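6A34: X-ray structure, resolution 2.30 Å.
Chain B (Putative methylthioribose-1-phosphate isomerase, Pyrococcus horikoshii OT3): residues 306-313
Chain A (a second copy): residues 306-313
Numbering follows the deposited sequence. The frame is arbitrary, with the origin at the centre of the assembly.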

ATOM      1  N   THR B 306      -5.572   9.281  -6.446  1.00 32.67           N
ATOM      2  CA  THR B 306      -6.401   8.413  -7.221  1.00 32.18           C
ATOM      3  C   THR B 306      -5.815   7.001  -7.258  1.00 34.60           C
ATOM      4  O   THR B 306      -4.636   6.796  -7.077  1.00 32.79           O
ATOM      5  CB  THR B 306      -6.551   8.893  -8.677  1.00 36.04           C
ATOM      6  OG1 THR B 306      -5.290   8.898  -9.375  1.00 33.21           O
ATOM      7  CG2 THR B 306      -7.169  10.274  -8.734  1.00 37.43           C
ATOM      8  N   CYS B 307      -6.679   6.059  -7.623  1.00 36.09           N
ATOM      9  CA  CYS B 307      -6.368   4.681  -7.703  1.00 38.13           C
ATOM     10  C   CYS B 307      -7.011   4.112  -8.960  1.00 35.29           C
ATOM     11  O   CYS B 307      -8.227   4.111  -9.054  1.00 38.01           O
ATOM     12  CB  CYS B 307      -6.865   3.944  -6.467  1.00 40.94           C
ATOM     13  SG  CYS B 307      -5.817   2.505  -6.187  1.00 50.72           S
ATOM     14  N   GLY B 308      -6.185   3.763  -9.951  1.00 31.86           N
ATOM     15  CA  GLY B 308      -6.690   3.388 -11.264  1.00 38.12           C
ATOM     16  C   GLY B 308      -7.555   4.464 -11.926  1.00 40.03           C
ATOM     17  O   GLY B 308      -8.306   4.143 -12.860  1.00 42.15           O
ATOM     18  N   GLY B 309      -7.435   5.726 -11.469  1.00 38.34           N
ATOM     19  CA  GLY B 309      -8.240   6.841 -11.936  1.00 40.88           C
ATOM     20  C   GLY B 309      -9.374   7.206 -10.990  1.00 41.23           C
ATOM     21  O   GLY B 309      -9.869   8.325 -11.020  1.00 43.32           O
ATOM     22  N   CYS B 310      -9.815   6.264 -10.160  1.00 42.24           N
ATOM     23  CA  CYS B 310     -10.866   6.560  -9.204  1.00 44.11           C
ATOM     24  C   CYS B 310     -10.295   7.490  -8.127  1.00 42.25           C
ATOM     25  O   CYS B 310      -9.222   7.243  -7.619  1.00 47.00           O
ATOM     26  CB  CYS B 310     -11.413   5.278  -8.590  1.00 43.41           C
ATOM     27  SG  CYS B 310     -12.424   4.298  -9.739  1.00 46.40           S
ATOM     28  N   ARG B 311     -10.996   8.571  -7.794  1.00 37.64           N
ATOM     29  CA  ARG B 311     -10.503   9.449  -6.774  1.00 39.58           C
ATOM     30  C   ARG B 311     -10.868   8.892  -5.404  1.00 36.36           C
ATOM     31  O   ARG B 311     -12.001   8.543  -5.144  1.00 41.51           O
ATOM     32  CB  ARG B 311     -11.019  10.878  -6.900  1.00 38.80           C
ATOM     33  CG  ARG B 311     -10.251  11.842  -6.005  1.00 42.99           C
ATOM     34  CD  ARG B 311     -10.424  13.274  -6.490  1.00 50.63           C
ATOM     35  NE  ARG B 311      -9.956  13.495  -7.865  1.00 47.00           N
ATOM     36  CZ  ARG B 311      -8.734  13.904  -8.185  1.00 46.48           C
ATOM     37  NH1 ARG B 311      -7.939  14.338  -7.218  1.00 47.06           N
ATOM     38  NH2 ARG B 311      -8.302  13.826  -9.439  1.00 36.85           N
ATOM     39  N   ILE B 312      -9.872   8.834  -4.533  1.00 36.37           N
ATOM     40  CA  ILE B 312     -10.029   8.181  -3.243  1.00 38.05           C
ATOM     41  C   ILE B 312      -9.765   9.182  -2.117  1.00 37.24           C
ATOM     42  O   ILE B 312     -10.234   8.956  -1.042  1.00 41.13           O
ATOM     43  CB  ILE B 312      -9.143   6.913  -3.127  1.00 43.63           C
ATOM     44  CG1 ILE B 312      -7.659   7.157  -3.418  1.00 45.12           C
ATOM     45  CG2 ILE B 312      -9.659   5.809  -4.041  1.00 41.64           C
ATOM     46  CD1 ILE B 312      -6.823   7.536  -2.229  1.00 54.35           C
ATOM     47  N   ALA B 313      -8.996  10.259  -2.361  1.00 42.56           N
ATOM     48  CA  ALA B 313      -8.601  11.209  -1.313  1.00 36.19           C
ATOM     49  C   ALA B 313      -9.225  12.581  -1.543  1.00 39.21           C
ATOM     50  O   ALA B 313      -9.627  12.930  -2.651  1.00 36.10           O
ATOM     51  CB  ALA B 313      -7.107  11.335  -1.256  1.00 40.56           C
TER
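Chain A 306-313: TCGGCRIA

Chain A meets chain B through the same tight hairpin in both copies. Two intersubunit disulfides join like to like. Cys307(B) SG lies 2.1 Å from Cys307(A) SG, and Cys310(B) SG lies 2.0 Å from Cys310(A) SG. The register agrees with these bonds: the CA atoms of Cys307(B) and Cys307(A) are 5.9 Å apart, and those of Cys310(B) and Cys310(A) are also 5.9 Å apart. The matching strand segments run in roughly opposite directions.

In each chain a beta turn links strands 306-307 and 310-311. It runs from Cys307(A) to Cys310(A), type II', and from Cys307(B) to Cys310(B), type I'. Two backbone hydrogen bonds close each hairpin. Cys307(A) N donates to Cys310(A) O (2.9 Å) and Cys310(A) N to Cys307(A) O (3.2 Å). Cys307(B) N donates to Cys310(B) O (2.8 Å) and Cys310(B) N to Cys307(B) O (2.9 Å). No hydrogen bond crosses between the stretches, so the hairpins do not extend one another as a sheet here.

The cysteine side chains have matching conformations in the two copies. Cys307(A) and Cys307(B) are t, at -163° and -152°. Cys310(A) and Cys310(B) are m, at -70° and -72°. All four CA-to-CB bonds point toward the other stretch, and these rotamers bring each sulfur to its mate. The disulfide chi3 angles, 90° and 91°, are close to the preferred value, so neither bond shows torsional strain about S-S.

Gly308(B) and Gly308(A) leave space for the opposing isoleucine. Gly308(B) CA is 4.0 Å from Ile312(A) CG2, and Gly308(A) CA is 4.1 Å from Ile312(B) CG2. An ideal CB on Gly308(B) would clash with Ile312(A) CG2 at 2.7 Å; on Gly308(A) it would be tight against Ile312(B) CG2 at 3.0 Å. Positive phi also favours glycine at both positions. Gly309(B) needs glycine for its own backbone angles, whereas Gly309(A), at phi -75°, has room for a CB. Cys310(B) SG packs 3.6 Å from Gly309(A) C, and Cys310(A) SG lies 3.5 Å from Gly308(B) O.

Ile312(A) and Ile312(B) are p at chi1 and chi2. Their CA-to-CB bonds point toward the partner, but the end of Ile312(B) leads away. Those of Arg311(A) and Arg311(B) point away, with chi1 and chi2 t and chi3 m; NH1 and NH2 are hydrogen-bonded elsewhere in the structure. Thr306(A) and Thr306(B) are p, their CA-to-CB bonds point sideways, and neither touches the other stretch.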

ATOM      1  N   THR A 306     -10.282  -4.501  -6.137  1.00 36.26           N
ATOM      2  CA  THR A 306     -10.710  -3.145  -6.371  1.00 37.16           C
ATOM      3  C   THR A 306     -10.005  -2.176  -5.410  1.00 40.06           C
ATOM      4  O   THR A 306      -9.500  -2.538  -4.341  1.00 40.90           O
ATOM      5  CB  THR A 306     -12.233  -2.993  -6.271  1.00 40.73           C
ATOM      6  OG1 THR A 306     -12.600  -3.079  -4.898  1.00 37.97           O
ATOM      7  CG2 THR A 306     -13.011  -4.032  -7.055  1.00 41.53           C
ATOM      8  N   CYS A 307      -9.973  -0.923  -5.855  1.00 40.00           N
ATOM      9  CA  CYS A 307      -9.369   0.196  -5.206  1.00 41.48           C
ATOM     10  C   CYS A 307     -10.282   1.399  -5.446  1.00 46.14           C
ATOM     11  O   CYS A 307     -10.371   1.879  -6.578  1.00 46.48           O
ATOM     12  CB  CYS A 307      -7.997   0.438  -5.812  1.00 44.26           C
ATOM     13  SG  CYS A 307      -6.948   1.487  -4.778  1.00 43.04           S
ATOM     14  N   GLY A 308     -11.011   1.827  -4.408  1.00 45.58           N
ATOM     15  CA  GLY A 308     -12.187   2.643  -4.607  1.00 47.11           C
ATOM     16  C   GLY A 308     -13.163   1.903  -5.505  1.00 48.26           C
ATOM     17  O   GLY A 308     -13.331   0.696  -5.362  1.00 59.29           O
ATOM     18  N   GLY A 309     -13.744   2.606  -6.481  1.00 45.72           N
ATOM     19  CA  GLY A 309     -14.640   2.008  -7.476  1.00 42.84           C
ATOM     20  C   GLY A 309     -13.937   1.195  -8.556  1.00 47.70           C
ATOM     21  O   GLY A 309     -14.592   0.429  -9.267  1.00 57.86           O
ATOM     22  N   CYS A 310     -12.619   1.357  -8.731  1.00 43.64           N
ATOM     23  CA  CYS A 310     -11.962   0.832  -9.915  1.00 43.98           C
ATOM     24  C   CYS A 310     -11.480  -0.600  -9.645  1.00 47.05           C
ATOM     25  O   CYS A 310     -10.937  -0.881  -8.589  1.00 41.59           O
ATOM     26  CB  CYS A 310     -10.783   1.707 -10.344  1.00 46.19           C
ATOM     27  SG  CYS A 310     -11.188   3.346 -11.031  1.00 43.65           S
ATOM     28  N   ARG A 311     -11.661  -1.479 -10.636  1.00 48.56           N
ATOM     29  CA  ARG A 311     -11.111  -2.814 -10.625  1.00 46.17           C
ATOM     30  C   ARG A 311      -9.703  -2.746 -11.212  1.00 42.42           C
ATOM     31  O   ARG A 311      -9.556  -2.360 -12.326  1.00 50.10           O
ATOM     32  CB  ARG A 311     -11.992  -3.778 -11.423  1.00 45.51           C
ATOM     33  CG  ARG A 311     -11.464  -5.210 -11.408  1.00 50.41           C
ATOM     34  CD  ARG A 311     -12.479  -6.284 -11.773  1.00 51.00           C
ATOM     35  NE  ARG A 311     -13.668  -6.235 -10.920  1.00 52.03           N
ATOM     36  CZ  ARG A 311     -13.825  -6.867  -9.759  1.00 46.49           C
ATOM     37  NH1 ARG A 311     -12.960  -7.793  -9.358  1.00 40.28           N
ATOM     38  NH2 ARG A 311     -14.864  -6.553  -9.008  1.00 38.79           N
ATOM     39  N   ILE A 312      -8.683  -3.131 -10.442  1.00 40.81           N
ATOM     40  CA  ILE A 312      -7.290  -2.836 -10.796  1.00 38.48           C
ATOM     41  C   ILE A 312      -6.448  -4.116 -10.902  1.00 38.53           C
ATOM     42  O   ILE A 312      -5.212  -4.052 -11.034  1.00 48.16           O
ATOM     43  CB  ILE A 312      -6.678  -1.805  -9.816  1.00 40.76           C
ATOM     44  CG1 ILE A 312      -6.906  -2.136  -8.335  1.00 44.09           C
ATOM     45  CG2 ILE A 312      -7.197  -0.397 -10.129  1.00 44.62           C
ATOM     46  CD1 ILE A 312      -6.081  -3.297  -7.771  1.00 45.16           C
ATOM     47  N   ALA A 313      -7.088  -5.278 -10.823  1.00 35.61           N
ATOM     48  CA  ALA A 313      -6.406  -6.558 -10.871  1.00 34.89           C
ATOM     49  C   ALA A 313      -7.268  -7.510 -11.672  1.00 32.83           C
ATOM     50  O   ALA A 313      -8.488  -7.387 -11.639  1.00 33.83           O
ATOM     51  CB  ALA A 313      -6.186  -7.128  -9.487  1.00 34.13           C
TER